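Local coordinates for protein cryptic loci regulator 2 (Schizosaccharomyces pombe 972h-, PDB 5IKJ) that promotes transcriptional silencing at heterochromatin, acting upstream of histone deacetylases and supporting the nucleosome-positioning and silencing work of the repressor complex SHREC, at residues L62-Q65 with H66-G70; S146-T149 with N150-L153; N184-L187 with H188-W192. All coordinates share one frame; numbering follows the deposited sequence.

Contact 1 of 3, residues L62-Q65 with H66-G70; sequences LLAQ and HVFGG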
ATOM      1  N   LEU A  62       2.135   3.070  20.248  1.00 59.31           N
ATOM      2  CA  LEU A  62       1.509   3.611  19.048  1.00 62.00           C
ATOM      3  C   LEU A  62       2.553   4.046  18.029  1.00 54.06           C
ATOM      4  O   LEU A  62       2.347   3.884  16.820  1.00 56.73           O
ATOM      5  CB  LEU A  62       0.591   4.774  19.423  1.00 57.87           C
ATOM      6  CG  LEU A  62      -0.582   4.361  20.319  1.00 59.96           C
ATOM      7  CD1 LEU A  62      -1.326   5.572  20.858  1.00 58.58           C
ATOM      8  CD2 LEU A  62      -1.539   3.447  19.567  1.00 58.73           C
ATOM      9  N   LEU A  63       3.677   4.593  18.491  1.00 50.28           N
ATOM     10  CA  LEU A  63       4.794   4.836  17.587  1.00 58.13           C
ATOM     11  C   LEU A  63       5.240   3.537  16.928  1.00 57.18           C
ATOM     12  O   LEU A  63       5.391   3.465  15.703  1.00 58.78           O
ATOM     13  CB  LEU A  63       5.954   5.485  18.342  1.00 49.97           C
ATOM     14  CG  LEU A  63       7.180   5.841  17.496  1.00 56.86           C
ATOM     15  CD1 LEU A  63       6.798   6.785  16.363  1.00 59.64           C
ATOM     16  CD2 LEU A  63       8.279   6.457  18.355  1.00 57.00           C
ATOM     17  N   ALA A  64       5.438   2.487  17.730  1.00 54.49           N
ATOM     18  CA  ALA A  64       5.870   1.205  17.182  1.00 56.75           C
ATOM     19  C   ALA A  64       4.873   0.675  16.162  1.00 54.83           C
ATOM     20  O   ALA A  64       5.263   0.191  15.094  1.00 59.84           O
ATOM     21  CB  ALA A  64       6.067   0.193  18.311  1.00 67.14           C
ATOM     22  N   GLN A  65       3.577   0.752  16.475  1.00 56.72           N
ATOM     23  CA  GLN A  65       2.559   0.304  15.534  1.00 65.09           C
ATOM     24  C   GLN A  65       2.485   1.196  14.305  1.00 50.27           C
ATOM     25  O   GLN A  65       1.938   0.777  13.281  1.00 52.61           O
ATOM     26  CB  GLN A  65       1.197   0.249  16.229  1.00 57.48           C
ATOM     27  CG  GLN A  65       1.119  -0.792  17.337  1.00 67.15           C
ATOM     28  CD  GLN A  65      -0.129  -0.656  18.186  1.00 81.80           C
ATOM     29  OE1 GLN A  65      -0.959   0.223  17.954  1.00 82.56           O
ATOM     30  NE2 GLN A  65      -0.267  -1.527  19.179  1.00 79.89           N
ATOM     31  N   HIS A  66       3.027   2.412  14.381  1.00 56.75           N
ATOM     32  CA  HIS A  66       3.046   3.293  13.220  1.00 54.34           C
ATOM     33  C   HIS A  66       4.266   3.019  12.351  1.00 54.50           C
ATOM     34  O   HIS A  66       4.141   2.800  11.141  1.00 57.27           O
ATOM     35  CB  HIS A  66       3.029   4.751  13.680  1.00 59.02           C
ATOM     36  CG  HIS A  66       2.537   5.711  12.643  1.00 63.78           C
ATOM     37  ND1 HIS A  66       2.272   7.033  12.927  1.00 74.01           N
ATOM     38  CD2 HIS A  66       2.263   5.547  11.326  1.00 60.86           C
ATOM     39  CE1 HIS A  66       1.856   7.643  11.832  1.00 73.79           C
ATOM     40  NE2 HIS A  66       1.840   6.763  10.846  1.00 64.18           N
ATOM     41  N   VAL A  67       5.457   3.014  12.955  1.00 50.91           N
ATOM     42  CA  VAL A  67       6.682   2.848  12.177  1.00 53.99           C
ATOM     43  C   VAL A  67       6.759   1.444  11.596  1.00 54.94           C
ATOM     44  O   VAL A  67       7.159   1.257  10.440  1.00 55.26           O
ATOM     45  CB  VAL A  67       7.918   3.161  13.039  1.00 54.70           C
ATOM     46  CG1 VAL A  67       9.169   3.222  12.169  1.00 62.00           C
ATOM     47  CG2 VAL A  67       7.737   4.469  13.777  1.00 61.40           C
ATOM     48  N   PHE A  68       6.388   0.436  12.384  1.00 52.37           N
ATOM     49  CA  PHE A  68       6.430  -0.951  11.947  1.00 53.84           C
ATOM     50  C   PHE A  68       5.060  -1.471  11.533  1.00 50.97           C
ATOM     51  O   PHE A  68       4.843  -2.687  11.520  1.00 58.62           O
ATOM     52  CB  PHE A  68       7.020  -1.828  13.051  1.00 54.44           C
ATOM     53  CG  PHE A  68       8.385  -1.391  13.500  1.00 65.28           C
ATOM     54  CD1 PHE A  68       9.451  -1.395  12.616  1.00 57.90           C
ATOM     55  CD2 PHE A  68       8.603  -0.975  14.803  1.00 57.29           C
ATOM     56  CE1 PHE A  68      10.707  -0.992  13.021  1.00 57.28           C
ATOM     57  CE2 PHE A  68       9.859  -0.572  15.215  1.00 64.33           C
ATOM     58  CZ  PHE A  68      10.913  -0.581  14.322  1.00 66.97           C
ATOM     59  N   GLY A  69       4.135  -0.576  11.191  1.00 56.13           N
ATOM     60  CA  GLY A  69       2.816  -0.978  10.751  1.00 48.48           C
ATOM     61  C   GLY A  69       2.173   0.050   9.844  1.00 54.48           C
ATOM     62  O   GLY A  69       2.393   0.041   8.629  1.00 52.99           O
ATOM     63  N   GLY A  70       1.381   0.943  10.423  1.00 55.26           N
ATOM     64  CA  GLY A  70       0.687   1.959   9.660  1.00 50.87           C
ATOM     65  C   GLY A  70      -0.666   1.483   9.159  1.00 51.03           C
ATOM     66  O   GLY A  70      -0.937   0.289   9.033  1.00 56.95           O
TER

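Contact 2 of 3, residues S146-T149 with N150-L153; sequences SLPT and NYQL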
ATOM      1  N   SER A 146      12.600   7.241  27.086  1.00 60.21           N
ATOM      2  CA  SER A 146      12.726   8.606  27.571  1.00 58.89           C
ATOM      3  C   SER A 146      11.992   9.530  26.614  1.00 61.68           C
ATOM      4  O   SER A 146      11.917   9.266  25.412  1.00 73.32           O
ATOM      5  CB  SER A 146      14.198   9.016  27.685  1.00 58.17           C
ATOM      6  OG  SER A 146      14.324  10.406  27.925  1.00 67.44           O
ATOM      7  N   LEU A 147      11.449  10.614  27.160  1.00 64.52           N
ATOM      8  CA  LEU A 147      10.853  11.632  26.316  1.00 68.29           C
ATOM      9  C   LEU A 147      11.939  12.304  25.479  1.00 67.35           C
ATOM     10  O   LEU A 147      13.102  12.360  25.889  1.00 68.84           O
ATOM     11  CB  LEU A 147      10.129  12.677  27.158  1.00 59.21           C
ATOM     12  CG  LEU A 147       8.790  12.259  27.767  1.00 65.01           C
ATOM     13  CD1 LEU A 147       8.354  13.278  28.806  1.00 64.36           C
ATOM     14  CD2 LEU A 147       7.725  12.102  26.691  1.00 56.70           C
ATOM     15  N   PRO A 148      11.592  12.816  24.300  1.00 70.19           N
ATOM     16  CA  PRO A 148      12.601  13.499  23.483  1.00 60.15           C
ATOM     17  C   PRO A 148      13.250  14.629  24.267  1.00 59.54           C
ATOM     18  O   PRO A 148      12.589  15.345  25.020  1.00 62.78           O
ATOM     19  CB  PRO A 148      11.801  14.025  22.284  1.00 62.89           C
ATOM     20  CG  PRO A 148      10.541  13.222  22.267  1.00 66.50           C
ATOM     21  CD  PRO A 148      10.255  12.857  23.684  1.00 63.90           C
ATOM     22  N   THR A 149      14.565  14.767  24.095  1.00 58.25           N
ATOM     23  CA  THR A 149      15.330  15.780  24.810  1.00 58.35           C
ATOM     24  C   THR A 149      14.615  17.124  24.781  1.00 58.33           C
ATOM     25  O   THR A 149      14.104  17.552  23.744  1.00 55.33           O
ATOM     26  CB  THR A 149      16.729  15.913  24.194  1.00 59.06           C
ATOM     27  OG1 THR A 149      17.454  14.692  24.391  1.00 62.91           O
ATOM     28  CG2 THR A 149      17.509  17.069  24.822  1.00 53.54           C
ATOM     29  N   ASN A 150      14.573  17.776  25.943  1.00 55.58           N
ATOM     30  CA  ASN A 150      14.029  19.121  26.155  1.00 57.90           C
ATOM     31  C   ASN A 150      12.506  19.170  26.155  1.00 61.86           C
ATOM     32  O   ASN A 150      11.941  20.274  26.135  1.00 64.32           O
ATOM     33  CB  ASN A 150      14.556  20.127  25.124  1.00 59.94           C
ATOM     34  CG  ASN A 150      15.989  20.538  25.396  1.00 75.29           C
ATOM     35  OD1 ASN A 150      16.729  19.836  26.085  1.00 84.25           O
ATOM     36  ND2 ASN A 150      16.385  21.689  24.865  1.00 76.04           N
ATOM     37  N   TYR A 151      11.818  18.032  26.182  1.00 52.24           N
ATOM     38  CA  TYR A 151      10.374  18.003  26.373  1.00 61.24           C
ATOM     39  C   TYR A 151      10.055  17.695  27.831  1.00 64.02           C
ATOM     40  O   TYR A 151      10.717  16.863  28.459  1.00 66.15           O
ATOM     41  CB  TYR A 151       9.711  16.967  25.460  1.00 58.63           C
ATOM     42  CG  TYR A 151       9.492  17.451  24.042  1.00 64.27           C
ATOM     43  CD1 TYR A 151      10.516  17.411  23.105  1.00 65.10           C
ATOM     44  CD2 TYR A 151       8.258  17.948  23.641  1.00 58.66           C
ATOM     45  CE1 TYR A 151      10.319  17.854  21.810  1.00 58.17           C
ATOM     46  CE2 TYR A 151       8.050  18.392  22.347  1.00 54.97           C
ATOM     47  CZ  TYR A 151       9.085  18.343  21.435  1.00 63.85           C
ATOM     48  OH  TYR A 151       8.887  18.783  20.146  1.00 52.85           O
ATOM     49  N   GLN A 152       9.038  18.371  28.364  1.00 75.25           N
ATOM     50  CA  GLN A 152       8.652  18.239  29.764  1.00 66.09           C
ATOM     51  C   GLN A 152       7.157  17.975  29.854  1.00 57.16           C
ATOM     52  O   GLN A 152       6.357  18.691  29.243  1.00 53.02           O
ATOM     53  CB  GLN A 152       9.018  19.498  30.557  1.00 69.32           C
ATOM     54  CG  GLN A 152       8.773  19.388  32.054  1.00 84.62           C
ATOM     55  CD  GLN A 152       9.654  18.351  32.718  1.00 87.16           C
ATOM     56  OE1 GLN A 152       9.163  17.387  33.307  1.00 86.14           O
ATOM     57  NE2 GLN A 152      10.965  18.545  32.632  1.00 78.35           N
ATOM     58  N   LEU A 153       6.787  16.949  30.616  1.00 58.10           N
ATOM     59  CA  LEU A 153       5.395  16.566  30.795  1.00 62.42           C
ATOM     60  C   LEU A 153       4.821  17.210  32.053  1.00 65.41           C
ATOM     61  O   LEU A 153       5.538  17.479  33.019  1.00 59.11           O
ATOM     62  CB  LEU A 153       5.272  15.043  30.882  1.00 57.91           C
ATOM     63  CG  LEU A 153       3.866  14.454  31.002  1.00 56.95           C
ATOM     64  CD1 LEU A 153       3.075  14.669  29.721  1.00 56.74           C
ATOM     65  CD2 LEU A 153       3.950  12.975  31.346  1.00 61.01           C
TER

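Contact 3 of 3, residues N184-L187 with H188-W192; sequences NDFL and HHLYW. With ZN (zinc ion), chain C.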
ATOM      1  N   ASN A 184      -2.245  12.195  22.148  1.00 61.65           N
ATOM      2  CA  ASN A 184      -2.596  11.938  20.755  1.00 57.67           C
ATOM      3  C   ASN A 184      -2.067  13.035  19.839  1.00 48.52           C
ATOM      4  O   ASN A 184      -1.650  12.757  18.709  1.00 53.43           O
ATOM      5  CB  ASN A 184      -4.113  11.806  20.620  1.00 58.57           C
ATOM      6  CG  ASN A 184      -4.701  10.820  21.612  1.00 76.18           C
ATOM      7  OD1 ASN A 184      -5.196  11.208  22.671  1.00 70.23           O
ATOM      8  ND2 ASN A 184      -4.646   9.535  21.276  1.00 74.47           N
ATOM      9  N   ASP A 185      -2.073  14.287  20.304  1.00 52.40           N
ATOM     10  CA  ASP A 185      -1.557  15.379  19.484  1.00 56.68           C
ATOM     11  C   ASP A 185      -0.038  15.320  19.381  1.00 56.86           C
ATOM     12  O   ASP A 185       0.527  15.583  18.313  1.00 53.48           O
ATOM     13  CB  ASP A 185      -2.007  16.723  20.058  1.00 51.69           C
ATOM     14  CG  ASP A 185      -3.492  16.970  19.871  1.00 57.69           C
ATOM     15  OD1 ASP A 185      -4.110  16.299  19.017  1.00 60.96           O
ATOM     16  OD2 ASP A 185      -4.042  17.843  20.574  1.00 61.63           O
ATOM     17  N   PHE A 186       0.641  14.978  20.479  1.00 52.89           N
ATOM     18  CA  PHE A 186       2.094  14.854  20.443  1.00 51.97           C
ATOM     19  C   PHE A 186       2.541  13.738  19.512  1.00 51.30           C
ATOM     20  O   PHE A 186       3.599  13.845  18.883  1.00 59.54           O
ATOM     21  CB  PHE A 186       2.638  14.601  21.848  1.00 51.85           C
ATOM     22  CG  PHE A 186       4.072  14.154  21.866  1.00 56.35           C
ATOM     23  CD1 PHE A 186       5.084  15.011  21.469  1.00 54.98           C
ATOM     24  CD2 PHE A 186       4.409  12.875  22.279  1.00 54.76           C
ATOM     25  CE1 PHE A 186       6.404  14.604  21.485  1.00 53.24           C
ATOM     26  CE2 PHE A 186       5.729  12.462  22.297  1.00 61.95           C
ATOM     27  CZ  PHE A 186       6.728  13.328  21.900  1.00 48.57           C
ATOM     28  N   LEU A 187       1.752  12.666  19.404  1.00 55.15           N
ATOM     29  CA  LEU A 187       2.198  11.489  18.664  1.00 54.59           C
ATOM     30  C   LEU A 187       2.571  11.836  17.229  1.00 60.16           C
ATOM     31  O   LEU A 187       3.550  11.304  16.691  1.00 62.77           O
ATOM     32  CB  LEU A 187       1.115  10.412  18.682  1.00 60.87           C
ATOM     33  CG  LEU A 187       1.293   9.272  19.684  1.00 66.50           C
ATOM     34  CD1 LEU A 187       0.133   8.311  19.556  1.00 60.37           C
ATOM     35  CD2 LEU A 187       2.613   8.533  19.475  1.00 67.88           C
ATOM     36  N   HIS A 188       1.801  12.714  16.587  1.00 52.73           N
ATOM     37  CA  HIS A 188       2.099  13.064  15.202  1.00 53.13           C
ATOM     38  C   HIS A 188       3.445  13.769  15.091  1.00 47.42           C
ATOM     39  O   HIS A 188       4.209  13.512  14.154  1.00 51.44           O
ATOM     40  CB  HIS A 188       0.977  13.928  14.629  1.00 59.02           C
ATOM     41  CG  HIS A 188      -0.319  13.195  14.471  1.00 67.26           C
ATOM     42  ND1 HIS A 188      -0.570  12.355  13.408  1.00 58.74           N
ATOM     43  CD2 HIS A 188      -1.429  13.166  15.246  1.00 52.07           C
ATOM     44  CE1 HIS A 188      -1.781  11.843  13.531  1.00 56.65           C
ATOM     45  NE2 HIS A 188      -2.324  12.319  14.638  1.00 62.57           N
ATOM     46  N   HIS A 189       3.757  14.654  16.040  1.00 47.02           N
ATOM     47  CA  HIS A 189       5.077  15.273  16.060  1.00 50.23           C
ATOM     48  C   HIS A 189       6.153  14.254  16.411  1.00 59.02           C
ATOM     49  O   HIS A 189       7.237  14.259  15.816  1.00 54.85           O
ATOM     50  CB  HIS A 189       5.099  16.437  17.049  1.00 52.32           C
ATOM     51  CG  HIS A 189       6.277  17.344  16.881  1.00 53.41           C
ATOM     52  ND1 HIS A 189       6.369  18.260  15.856  1.00 55.20           N
ATOM     53  CD2 HIS A 189       7.416  17.472  17.603  1.00 57.82           C
ATOM     54  CE1 HIS A 189       7.511  18.917  15.955  1.00 58.48           C
ATOM     55  NE2 HIS A 189       8.165  18.457  17.006  1.00 61.39           N
ATOM     56  N   LEU A 190       5.875  13.375  17.378  1.00 57.10           N
ATOM     57  CA  LEU A 190       6.816  12.309  17.699  1.00 56.37           C
ATOM     58  C   LEU A 190       7.134  11.474  16.467  1.00 50.30           C
ATOM     59  O   LEU A 190       8.299  11.145  16.210  1.00 52.30           O
ATOM     60  CB  LEU A 190       6.247  11.419  18.805  1.00 55.02           C
ATOM     61  CG  LEU A 190       7.115  10.223  19.211  1.00 55.98           C
ATOM     62  CD1 LEU A 190       8.445  10.688  19.781  1.00 59.37           C
ATOM     63  CD2 LEU A 190       6.387   9.331  20.205  1.00 60.26           C
ATOM     64  N   TYR A 191       6.106  11.115  15.696  1.00 51.17           N
ATOM     65  CA  TYR A 191       6.310  10.297  14.508  1.00 54.03           C
ATOM     66  C   TYR A 191       7.129  11.041  13.459  1.00 55.97           C
ATOM     67  O   TYR A 191       7.928  10.432  12.740  1.00 52.53           O
ATOM     68  CB  TYR A 191       4.954   9.875  13.945  1.00 49.21           C
ATOM     69  CG  TYR A 191       5.024   9.083  12.664  1.00 62.47           C
ATOM     70  CD1 TYR A 191       5.325   7.727  12.678  1.00 67.08           C
ATOM     71  CD2 TYR A 191       4.771   9.687  11.441  1.00 61.25           C
ATOM     72  CE1 TYR A 191       5.381   6.999  11.506  1.00 65.11           C
ATOM     73  CE2 TYR A 191       4.824   8.967  10.266  1.00 63.96           C
ATOM     74  CZ  TYR A 191       5.130   7.625  10.305  1.00 68.70           C
ATOM     75  OH  TYR A 191       5.185   6.905   9.133  1.00 84.60           O
ATOM     76  N   TRP A 192       6.946  12.359  13.360  1.00 50.91           N
ATOM     77  CA  TRP A 192       7.751  13.155  12.439  1.00 44.67           C
ATOM     78  C   TRP A 192       9.210  13.200  12.877  1.00 58.83           C
ATOM     79  O   TRP A 192      10.116  13.201  12.036  1.00 57.44           O
ATOM     80  CB  TRP A 192       7.178  14.568  12.342  1.00 46.44           C
ATOM     81  CG  TRP A 192       8.037  15.521  11.572  1.00 59.15           C
ATOM     82  CD1 TRP A 192       8.107  15.650  10.216  1.00 53.33           C
ATOM     83  CD2 TRP A 192       8.943  16.490  12.115  1.00 56.17           C
ATOM     84  NE1 TRP A 192       9.004  16.635   9.880  1.00 58.99           N
ATOM     85  CE2 TRP A 192       9.531  17.166  11.028  1.00 57.51           C
ATOM     86  CE3 TRP A 192       9.316  16.849  13.414  1.00 54.95           C
ATOM     87  CZ2 TRP A 192      10.471  18.180  11.198  1.00 52.25           C
ATOM     88  CZ3 TRP A 192      10.251  17.856  13.581  1.00 54.22           C
ATOM     89  CH2 TRP A 192      10.817  18.510  12.480  1.00 55.38           C
TER
HETATM   90 ZN    ZN C 601       4.900  18.624  14.396  1.00 47.72          ZN

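Contact 1 of 3, residues L62-Q65 with H66-G70
L63 lies alongside V67, one turn further along the last stretch of helix 50-67, its CD1 methyl meeting V67 CG2 at 3.6 Å. With CG anti to the backbone N (chi1 -178°), the CD1 branch is the one directed on toward V67; the two side chains point the same way. Both residues also reach I194 of helix 183-195, and their branched aliphatic shapes suit the seam between the two helices.

Beneath them, L63 O accepts two N-H groups. V67 N donates to L63 O at 2.8 Å, almost straight; H66 N comes to the same L63 O at 2.9 Å from above the carbonyl plane, and its second bond, to L62 O, is weak. The next helical bond joins F68 N to A64 O, but F68 already has non-helical backbone angles. The chain then folds back, and G70 N donates to Q65 O at 2.9 Å, in the carbonyl plane. G70 has a positive phi (88°), which suits a residue without a CB, and G69, also without one, passes close to Q65 O.

The H66 ring leads away from this turn: it stacks on Y191, and its NE2 is hydrogen-bonded to E225. That carboxylate probably favours a protonated imidazole. The carbonyls of L63, A64 and Q65 thus all find donors as the helix ends, although the last bond spans five residues.

Contact 2 of 3, residues S146-T149 with N150-L153
A type II beta turn from P148 to Y151 leads the chain into strand 152-156, the central strand of a three-stranded antiparallel sheet. It is closed by Y151 N, which donates to P148 O at 3.0 Å with an N-H...O angle of 150°. T149 and N150 occupy the two corners. N150 takes a positive phi of 75°, a left-handed conformation that asparagine tolerates better than most residues with a side chain.

On one side of the turn the proline ring meets the tyrosine: P148 CB lies 3.7 Å from Y151 CD1. The carbonyl oxygens of P148 and T149 sit at the edge of the aromatic ring, near its plane, where the ring C-H groups carry slight positive charge. Y151 CG is turned beside its own backbone N (chi1 -81°), bringing CD1 to 3.5 Å from P148 O. The far end of the ring is held by a hydrogen bond from OH to D21, and the same hydroxyl packs on the imidazole of H189, a zinc ligand.

L147 and L153 approach each other beyond the turn, their side chains at about a right angle, with L147 CD1 4.1 Å from L153 CB. One backbone bond closes the turn; the flanking apolar side chains then pack P148 and Y151 against helix 183-195 and the two leucines against L171 of strand 168-172 and helix 50-67, so the turn ties the strand to both helices.

Contact 3 of 3, residues N184-L187 with H188-W192
F186 turns one ring face to L190, a residue one turn ahead on helix 183-195, the helix that supplies the histidine of a zinc site made of one histidine and three cysteines. L190 CB sits over that face in a CH-pi contact, 3.9 Å from the ring centroid and 25° off the ring normal, nearer the rim than the middle. A chi1 of 167° puts the F186 ring opposite the backbone N and brings it against L190. The two methyls continue on the same side of the ring, beyond its rim: L190 CD1 lies 3.8 Å from F186 CZ, and CD2 lies near CE2. A flat aromatic and a branched aliphatic side chain can thus nest along a broad surface, and both also pack on C59 of helix 50-67.

L187 approaches L190 obliquely from another side, its CD2 reaching L190 CD2 at 3.9 Å. L190, a buried residue, thus meets the aromatic face through CB and the second leucine through CD2. Helical bonds run beneath the side chains: L190 N donates to F186 O at 2.8 Å in a nearly straight bond, and Y191 N donates to L187 O at 2.7 Å.

H188 projects toward helix 214-237, where it packs on K218, and its CD2 lies 3.5 Å from N184 O. H189 leaves the helix in a different direction. W192 CE3 lies over one face of its imidazole, toward the rim, while D21 accepts a hydrogen bond from NE2. Such a carboxylate would probably make the ring a stronger electron donor to the metal. C204, C206 and C209 complete the zinc site, in which H189 ND1 coordinates the ion at 2.1 Å.

In the fold
The three contacts follow one another along the chain and lie on the same side of its centre. Contact 1 ends helix 50-67, contact 2 leads into strand 152-156, and contact 3 lies within helix 183-195. The centre of contact 3 is about 12 Å from that of contact 1 and 13 Å from that of contact 2, whereas contacts 1 and 2 are about 20 Å apart and do not touch. Contact 3 therefore bridges them: L187, L190 and Y191 meet L62, L63 and H66, while F186, L190 and H189 meet P148 and Y151. The zinc-bearing helix is thereby packed against both the earlier helix and the turn before the strand.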